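Local coordinates for protein glucuronan lyase A (Trichoderma reesei, PDB 2ZZJ) that probably cleaves beta-1,4-linked glucuronan within the chain as a polysaccharide lyase, and binds a calcium ion in its beta-jelly-roll fold, at residues 1-13 with 221-233. Sequence-based numbering, arbitrary orientation.
With CA (calcium ion), chain B.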
ATOM      1  N   THR A   1     -17.735  12.316  -1.250  1.00 24.44           N
ATOM      2  CA  THR A   1     -16.837  13.441  -1.656  1.00 25.58           C
ATOM      3  C   THR A   1     -15.380  13.062  -1.434  1.00 23.75           C
ATOM      4  O   THR A   1     -15.063  12.373  -0.462  1.00 23.60           O
ATOM      5  CB  THR A   1     -17.089  14.632  -0.760  1.00 26.68           C
ATOM      6  OG1 THR A   1     -17.161  14.138   0.589  1.00 31.17           O
ATOM      7  CG2 THR A   1     -18.418  15.309  -1.131  1.00 28.16           C
ATOM      8  N   ARG A   2     -14.500  13.551  -2.298  1.00 22.66           N
ATOM      9  CA  ARG A   2     -13.093  13.175  -2.264  1.00 21.21           C
ATOM     10  C   ARG A   2     -12.367  14.071  -1.271  1.00 19.93           C
ATOM     11  O   ARG A   2     -12.541  15.291  -1.313  1.00 19.91           O
ATOM     12  CB  ARG A   2     -12.512  13.401  -3.652  1.00 21.86           C
ATOM     13  CG  ARG A   2     -11.729  12.288  -4.226  1.00 24.49           C
ATOM     14  CD  ARG A   2     -11.729  12.380  -5.765  1.00 27.13           C
ATOM     15  NE  ARG A   2     -11.573  13.745  -6.249  1.00 31.55           N
ATOM     16  CZ  ARG A   2     -11.446  14.089  -7.536  1.00 36.51           C
ATOM     17  NH1 ARG A   2     -11.459  13.159  -8.499  1.00 33.73           N
ATOM     18  NH2 ARG A   2     -11.292  15.383  -7.858  1.00 38.17           N
ATOM     19  N   SER A   3     -11.544  13.499  -0.397  1.00 18.47           N
ATOM     20  CA  SER A   3     -10.663  14.323   0.436  1.00 17.03           C
ATOM     21  C   SER A   3      -9.274  14.445  -0.163  1.00 17.02           C
ATOM     22  O   SER A   3      -8.502  15.358   0.171  1.00 16.72           O
ATOM     23  CB  SER A   3     -10.609  13.744   1.846  1.00 18.49           C
ATOM     24  OG  SER A   3     -10.083  12.435   1.778  1.00 16.04           O
ATOM     25  N   PHE A   4      -8.937  13.550  -1.093  1.00 14.78           N
ATOM     26  CA  PHE A   4      -7.628  13.603  -1.735  1.00 13.64           C
ATOM     27  C   PHE A   4      -7.757  13.083  -3.156  1.00 12.97           C
ATOM     28  O   PHE A   4      -8.489  12.109  -3.380  1.00 12.06           O
ATOM     29  CB  PHE A   4      -6.601  12.739  -0.964  1.00 14.16           C
ATOM     30  CG  PHE A   4      -5.232  12.694  -1.594  1.00 12.42           C
ATOM     31  CD1 PHE A   4      -4.399  13.811  -1.634  1.00 14.12           C
ATOM     32  CD2 PHE A   4      -4.771  11.497  -2.148  1.00 13.58           C
ATOM     33  CE1 PHE A   4      -3.120  13.736  -2.218  1.00 14.74           C
ATOM     34  CE2 PHE A   4      -3.509  11.404  -2.735  1.00 14.73           C
ATOM     35  CZ  PHE A   4      -2.678  12.503  -2.778  1.00 13.71           C
ATOM     36  N   TYR A   5      -7.056  13.715  -4.096  1.00 12.77           N
ATOM     37  CA  TYR A   5      -6.997  13.218  -5.475  1.00 12.86           C
ATOM     38  C   TYR A   5      -5.639  13.536  -6.037  1.00 13.83           C
ATOM     39  O   TYR A   5      -5.140  14.691  -5.901  1.00 14.36           O
ATOM     40  CB  TYR A   5      -8.103  13.823  -6.366  1.00 14.44           C
ATOM     41  CG  TYR A   5      -7.911  13.492  -7.824  1.00 14.10           C
ATOM     42  CD1 TYR A   5      -7.976  12.154  -8.281  1.00 16.67           C
ATOM     43  CD2 TYR A   5      -7.650  14.504  -8.765  1.00 18.14           C
ATOM     44  CE1 TYR A   5      -7.775  11.841  -9.649  1.00 17.05           C
ATOM     45  CE2 TYR A   5      -7.432  14.200 -10.128  1.00 15.79           C
ATOM     46  CZ  TYR A   5      -7.511  12.883 -10.559  1.00 17.96           C
ATOM     47  OH  TYR A   5      -7.319  12.568 -11.896  1.00 17.09           O
ATOM     48  N   ASN A   6      -5.001  12.550  -6.645  1.00 12.59           N
ATOM     49  CA  ASN A   6      -3.741  12.815  -7.356  1.00 13.39           C
ATOM     50  C   ASN A   6      -3.733  12.163  -8.717  1.00 13.50           C
ATOM     51  O   ASN A   6      -3.903  10.936  -8.826  1.00 12.58           O
ATOM     52  CB  ASN A   6      -2.530  12.349  -6.545  1.00 12.85           C
ATOM     53  CG  ASN A   6      -1.207  12.761  -7.187  1.00 14.11           C
ATOM     54  OD1 ASN A   6      -0.645  12.041  -8.021  1.00 13.32           O
ATOM     55  ND2 ASN A   6      -0.679  13.939  -6.777  1.00 13.57           N
ATOM     56  N   ASP A   7      -3.526  12.975  -9.762  1.00 14.15           N
ATOM     57  CA  ASP A   7      -3.585  12.476 -11.138  1.00 14.57           C
ATOM     58  C   ASP A   7      -2.239  11.995 -11.683  1.00 14.43           C
ATOM     59  O   ASP A   7      -2.044  11.957 -12.915  1.00 16.11           O
ATOM     60  CB  ASP A   7      -4.107  13.566 -12.085  1.00 16.53           C
ATOM     61  CG  ASP A   7      -3.117  14.722 -12.241  1.00 19.79           C
ATOM     62  OD1 ASP A   7      -2.199  14.842 -11.398  1.00 20.11           O
ATOM     63  OD2 ASP A   7      -3.278  15.524 -13.204  1.00 25.25           O
ATOM     64  N   GLY A   8      -1.334  11.575 -10.810  1.00 15.29           N
ATOM     65  CA  GLY A   8      -0.036  11.042 -11.275  1.00 13.92           C
ATOM     66  C   GLY A   8       0.994  12.149 -11.413  1.00 15.45           C
ATOM     67  O   GLY A   8       1.701  12.218 -12.420  1.00 14.11           O
ATOM     68  N   HIS A   9       1.099  12.981 -10.377  1.00 14.81           N
ATOM     69  CA  HIS A   9       2.068  14.077 -10.296  1.00 16.67           C
ATOM     70  C   HIS A   9       2.696  14.141  -8.894  1.00 16.62           C
ATOM     71  O   HIS A   9       2.102  13.725  -7.881  1.00 14.82           O
ATOM     72  CB  HIS A   9       1.374  15.419 -10.574  1.00 16.51           C
ATOM     73  CG  HIS A   9       1.216  15.745 -12.030  1.00 18.30           C
ATOM     74  ND1 HIS A   9      -0.001  15.709 -12.677  1.00 20.79           N
ATOM     75  CD2 HIS A   9       2.131  16.103 -12.968  1.00 20.80           C
ATOM     76  CE1 HIS A   9       0.168  16.043 -13.944  1.00 19.48           C
ATOM     77  NE2 HIS A   9       1.457  16.273 -14.148  1.00 18.55           N
ATOM     78  N   LEU A  10       3.900  14.692  -8.824  1.00 16.36           N
ATOM     79  CA  LEU A  10       4.548  14.874  -7.569  1.00 16.70           C
ATOM     80  C   LEU A  10       3.765  15.850  -6.708  1.00 16.54           C
ATOM     81  O   LEU A  10       3.698  15.692  -5.494  1.00 15.66           O
ATOM     82  CB  LEU A  10       5.982  15.385  -7.771  1.00 17.48           C
ATOM     83  CG  LEU A  10       6.957  14.350  -8.367  1.00 20.49           C
ATOM     84  CD1 LEU A  10       8.346  15.000  -8.550  1.00 23.57           C
ATOM     85  CD2 LEU A  10       7.036  13.101  -7.490  1.00 19.96           C
ATOM     86  N   ASN A  11       3.158  16.851  -7.335  1.00 16.89           N
ATOM     87  CA  ASN A  11       2.438  17.853  -6.541  1.00 17.87           C
ATOM     88  C   ASN A  11       1.293  17.224  -5.741  1.00 16.64           C
ATOM     89  O   ASN A  11       0.498  16.460  -6.314  1.00 16.59           O
ATOM     90  CB  ASN A  11       1.885  18.958  -7.409  1.00 17.82           C
ATOM     91  CG  ASN A  11       1.405  20.159  -6.566  1.00 22.93           C
ATOM     92  OD1 ASN A  11       1.823  20.333  -5.412  1.00 27.15           O
ATOM     93  ND2 ASN A  11       0.515  20.944  -7.114  1.00 26.21           N
ATOM     94  N   GLY A  12       1.238  17.517  -4.447  1.00 15.81           N
ATOM     95  CA  GLY A  12       0.070  17.182  -3.639  1.00 15.40           C
ATOM     96  C   GLY A  12       0.371  16.101  -2.638  1.00 15.63           C
ATOM     97  O   GLY A  12      -0.401  15.896  -1.715  1.00 16.44           O
ATOM     98  N   TRP A  13       1.475  15.381  -2.835  1.00 15.96           N
ATOM     99  CA  TRP A  13       1.934  14.398  -1.847  1.00 17.68           C
ATOM    100  C   TRP A  13       2.736  15.159  -0.809  1.00 19.55           C
ATOM    101  O   TRP A  13       3.465  16.092  -1.159  1.00 20.68           O
ATOM    102  CB  TRP A  13       2.839  13.361  -2.505  1.00 16.84           C
ATOM    103  CG  TRP A  13       2.140  12.600  -3.572  1.00 15.29           C
ATOM    104  CD1 TRP A  13       2.260  12.773  -4.917  1.00 14.14           C
ATOM    105  CD2 TRP A  13       1.206  11.532  -3.379  1.00 14.13           C
ATOM    106  NE1 TRP A  13       1.451  11.872  -5.582  1.00 14.67           N
ATOM    107  CE2 TRP A  13       0.782  11.113  -4.650  1.00 13.62           C
ATOM    108  CE3 TRP A  13       0.690  10.889  -2.244  1.00 12.99           C
ATOM    109  CZ2 TRP A  13      -0.140  10.054  -4.832  1.00 15.29           C
ATOM    110  CZ3 TRP A  13      -0.230   9.836  -2.426  1.00 15.25           C
ATOM    111  CH2 TRP A  13      -0.622   9.433  -3.718  1.00 13.15           C
ATOM    112  N   TYR A 221       2.279   4.233 -10.977  1.00 10.11           N
ATOM    113  CA  TYR A 221       1.053   4.535 -10.254  1.00  9.69           C
ATOM    114  C   TYR A 221       0.350   5.705 -10.898  1.00 11.61           C
ATOM    115  O   TYR A 221       0.999   6.579 -11.503  1.00 12.75           O
ATOM    116  CB  TYR A 221       1.373   4.941  -8.812  1.00  9.56           C
ATOM    117  CG  TYR A 221       1.887   3.812  -7.971  1.00  9.34           C
ATOM    118  CD1 TYR A 221       1.005   3.079  -7.164  1.00 10.17           C
ATOM    119  CD2 TYR A 221       3.223   3.463  -7.985  1.00 11.05           C
ATOM    120  CE1 TYR A 221       1.478   1.998  -6.354  1.00  7.82           C
ATOM    121  CE2 TYR A 221       3.712   2.378  -7.196  1.00  8.99           C
ATOM    122  CZ  TYR A 221       2.833   1.685  -6.387  1.00 10.29           C
ATOM    123  OH  TYR A 221       3.358   0.686  -5.600  1.00  9.80           O
ATOM    124  N   ASP A 222      -0.950   5.773 -10.700  1.00 11.68           N
ATOM    125  CA  ASP A 222      -1.732   6.901 -11.202  1.00 12.46           C
ATOM    126  C   ASP A 222      -3.083   6.943 -10.503  1.00 12.65           C
ATOM    127  O   ASP A 222      -3.501   5.953  -9.898  1.00 11.46           O
ATOM    128  CB  ASP A 222      -1.920   6.710 -12.712  1.00 12.44           C
ATOM    129  CG  ASP A 222      -2.241   8.021 -13.449  1.00 14.60           C
ATOM    130  OD1 ASP A 222      -2.412   9.089 -12.795  1.00 13.18           O
ATOM    131  OD2 ASP A 222      -2.325   7.946 -14.683  1.00 13.66           O
ATOM    132  N   GLU A 223      -3.783   8.075 -10.645  1.00 11.51           N
ATOM    133  CA  GLU A 223      -5.168   8.174 -10.316  1.00 12.12           C
ATOM    134  C   GLU A 223      -5.448   7.668  -8.874  1.00 12.23           C
ATOM    135  O   GLU A 223      -6.208   6.716  -8.679  1.00 12.82           O
ATOM    136  CB  GLU A 223      -5.993   7.398 -11.392  1.00 12.97           C
ATOM    137  CG  GLU A 223      -7.439   7.787 -11.506  1.00 18.46           C
ATOM    138  CD  GLU A 223      -7.674   9.220 -12.064  1.00 23.09           C
ATOM    139  OE1 GLU A 223      -8.876   9.546 -12.158  1.00 25.08           O
ATOM    140  OE2 GLU A 223      -6.714   9.997 -12.364  1.00 20.15           O
ATOM    141  N   VAL A 224      -4.815   8.306  -7.890  1.00 10.66           N
ATOM    142  CA  VAL A 224      -4.987   7.933  -6.484  1.00 11.03           C
ATOM    143  C   VAL A 224      -6.010   8.862  -5.856  1.00 10.48           C
ATOM    144  O   VAL A 224      -5.995  10.082  -6.134  1.00 12.22           O
ATOM    145  CB  VAL A 224      -3.646   8.041  -5.691  1.00  9.94           C
ATOM    146  CG1 VAL A 224      -3.806   7.458  -4.260  1.00 11.08           C
ATOM    147  CG2 VAL A 224      -2.491   7.309  -6.434  1.00 10.28           C
ATOM    148  N   ALA A 225      -6.887   8.313  -5.014  1.00  9.87           N
ATOM    149  CA  ALA A 225      -7.959   9.106  -4.399  1.00  9.89           C
ATOM    150  C   ALA A 225      -8.359   8.516  -3.057  1.00 11.32           C
ATOM    151  O   ALA A 225      -8.258   7.275  -2.856  1.00  9.61           O
ATOM    152  CB  ALA A 225      -9.213   9.179  -5.325  1.00 10.26           C
ATOM    153  N   VAL A 226      -8.822   9.414  -2.162  1.00 10.95           N
ATOM    154  CA  VAL A 226      -9.431   9.020  -0.896  1.00 12.90           C
ATOM    155  C   VAL A 226     -10.754   9.769  -0.841  1.00 12.79           C
ATOM    156  O   VAL A 226     -10.813  10.951  -1.204  1.00 13.43           O
ATOM    157  CB  VAL A 226      -8.558   9.392   0.359  1.00 12.85           C
ATOM    158  CG1 VAL A 226      -9.231   8.841   1.638  1.00 14.30           C
ATOM    159  CG2 VAL A 226      -7.112   8.854   0.208  1.00 12.08           C
ATOM    160  N   GLY A 227     -11.815   9.085  -0.438  1.00 13.53           N
ATOM    161  CA  GLY A 227     -13.135   9.707  -0.418  1.00 14.25           C
ATOM    162  C   GLY A 227     -14.147   8.884   0.327  1.00 14.45           C
ATOM    163  O   GLY A 227     -13.796   7.923   1.028  1.00 14.08           O
ATOM    164  N   THR A 228     -15.415   9.250   0.161  1.00 14.63           N
ATOM    165  CA  THR A 228     -16.479   8.659   0.974  1.00 16.11           C
ATOM    166  C   THR A 228     -17.410   7.750   0.198  1.00 16.47           C
ATOM    167  O   THR A 228     -18.275   7.120   0.787  1.00 17.29           O
ATOM    168  CB  THR A 228     -17.305   9.741   1.720  1.00 16.63           C
ATOM    169  OG1 THR A 228     -17.935  10.585   0.776  1.00 16.98           O
ATOM    170  CG2 THR A 228     -16.383  10.608   2.586  1.00 18.43           C
ATOM    171  N   THR A 229     -17.217   7.663  -1.119  1.00 15.97           N
ATOM    172  CA  THR A 229     -18.000   6.734  -1.960  1.00 16.18           C
ATOM    173  C   THR A 229     -17.061   5.960  -2.885  1.00 16.20           C
ATOM    174  O   THR A 229     -15.912   6.373  -3.086  1.00 15.55           O
ATOM    175  CB  THR A 229     -19.074   7.478  -2.791  1.00 16.18           C
ATOM    176  OG1 THR A 229     -18.468   8.247  -3.850  1.00 14.86           O
ATOM    177  CG2 THR A 229     -19.884   8.431  -1.882  1.00 17.05           C
ATOM    178  N   PHE A 230     -17.555   4.859  -3.454  1.00 15.49           N
ATOM    179  CA  PHE A 230     -16.801   4.122  -4.472  1.00 14.47           C
ATOM    180  C   PHE A 230     -16.487   5.010  -5.683  1.00 14.22           C
ATOM    181  O   PHE A 230     -15.327   5.056  -6.165  1.00 12.36           O
ATOM    182  CB  PHE A 230     -17.642   2.884  -4.901  1.00 14.85           C
ATOM    183  CG  PHE A 230     -16.939   1.968  -5.872  1.00 14.79           C
ATOM    184  CD1 PHE A 230     -16.262   0.832  -5.434  1.00 17.24           C
ATOM    185  CD2 PHE A 230     -16.985   2.227  -7.249  1.00 16.66           C
ATOM    186  CE1 PHE A 230     -15.590  -0.013  -6.362  1.00 13.91           C
ATOM    187  CE2 PHE A 230     -16.353   1.378  -8.180  1.00 15.48           C
ATOM    188  CZ  PHE A 230     -15.629   0.255  -7.725  1.00 14.36           C
ATOM    189  N   ALA A 231     -17.509   5.702  -6.215  1.00 13.12           N
ATOM    190  CA  ALA A 231     -17.292   6.537  -7.408  1.00 14.23           C
ATOM    191  C   ALA A 231     -16.242   7.637  -7.155  1.00 14.33           C
ATOM    192  O   ALA A 231     -15.565   8.058  -8.095  1.00 14.33           O
ATOM    193  CB  ALA A 231     -18.605   7.175  -7.906  1.00 14.48           C
ATOM    194  N   ASP A 232     -16.145   8.124  -5.916  1.00 13.40           N
ATOM    195  CA  ASP A 232     -15.125   9.143  -5.610  1.00 14.59           C
ATOM    196  C   ASP A 232     -13.713   8.647  -5.930  1.00 13.85           C
ATOM    197  O   ASP A 232     -12.864   9.417  -6.390  1.00 14.31           O
ATOM    198  CB  ASP A 232     -15.135   9.520  -4.136  1.00 14.69           C
ATOM    199  CG  ASP A 232     -16.218  10.471  -3.787  1.00 18.62           C
ATOM    200  OD1 ASP A 232     -16.598  11.291  -4.639  1.00 20.99           O
ATOM    201  OD2 ASP A 232     -16.630  10.441  -2.626  1.00 23.98           O
ATOM    202  N   VAL A 233     -13.469   7.361  -5.694  1.00 14.31           N
ATOM    203  CA  VAL A 233     -12.091   6.828  -5.778  1.00 12.39           C
ATOM    204  C   VAL A 233     -11.814   5.838  -6.890  1.00 12.99           C
ATOM    205  O   VAL A 233     -10.673   5.463  -7.105  1.00 11.13           O
ATOM    206  CB  VAL A 233     -11.614   6.216  -4.434  1.00 12.85           C
ATOM    207  CG1 VAL A 233     -11.909   7.161  -3.293  1.00 12.82           C
ATOM    208  CG2 VAL A 233     -12.238   4.821  -4.165  1.00 11.62           C
TER
HETATM  209 CA    CA B 239      -2.589  10.530 -14.762  1.00 17.46          CA
HETATM  210  O   HOH W   1      -4.888  10.851 -14.118  1.00 21.44           O
HETATM  211  O   HOH W   2      -2.351  12.894 -15.489  1.00 16.28           O
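Tyr5 and Glu223 show how a side chain can reach beyond its own strand pairing. With CG anti to the backbone N (chi1 171°), the Tyr5 side chain runs on past Ala225, its direct partner: CB lies over one face of the Arg2 guanidinium, toward its rim, CD1 is 3.6 Å from Val224 O, CE1 and CZ border the Glu223 carboxylate, and OH donates to Glu223 OE2 at 2.7 Å. Ring and carboxylate planes stand 82° apart, and water 1, a calcium ligand, donates to the same oxygen. Strand 4-6 pairs antiparallel with 221-227 in one sheet of the beta-jelly roll, bounded at one end by a classic bulge, where Ser3 N and Phe4 N share Val226 O, and at the other by a G1 bulge, Glu223 and Val224 facing Asn6. Beyond the second bulge calcium joins both segments, bound by Asp7 O at 2.4 Å and by both carboxylate oxygens of Asp222, with the backbone oxygens of Lys33 and Ser36, water 1 and water 2 completing the site. At the other end Asp232 OD2 takes the Thr1 N terminus on its syn side at 2.6 Å, and Thr228 N on its anti side. An asparagine in place of Asp232 would probably leave the terminal ammonium without its countercharge. Thr228 OG1 also accepts from Thr1 N, at 2.7 Å.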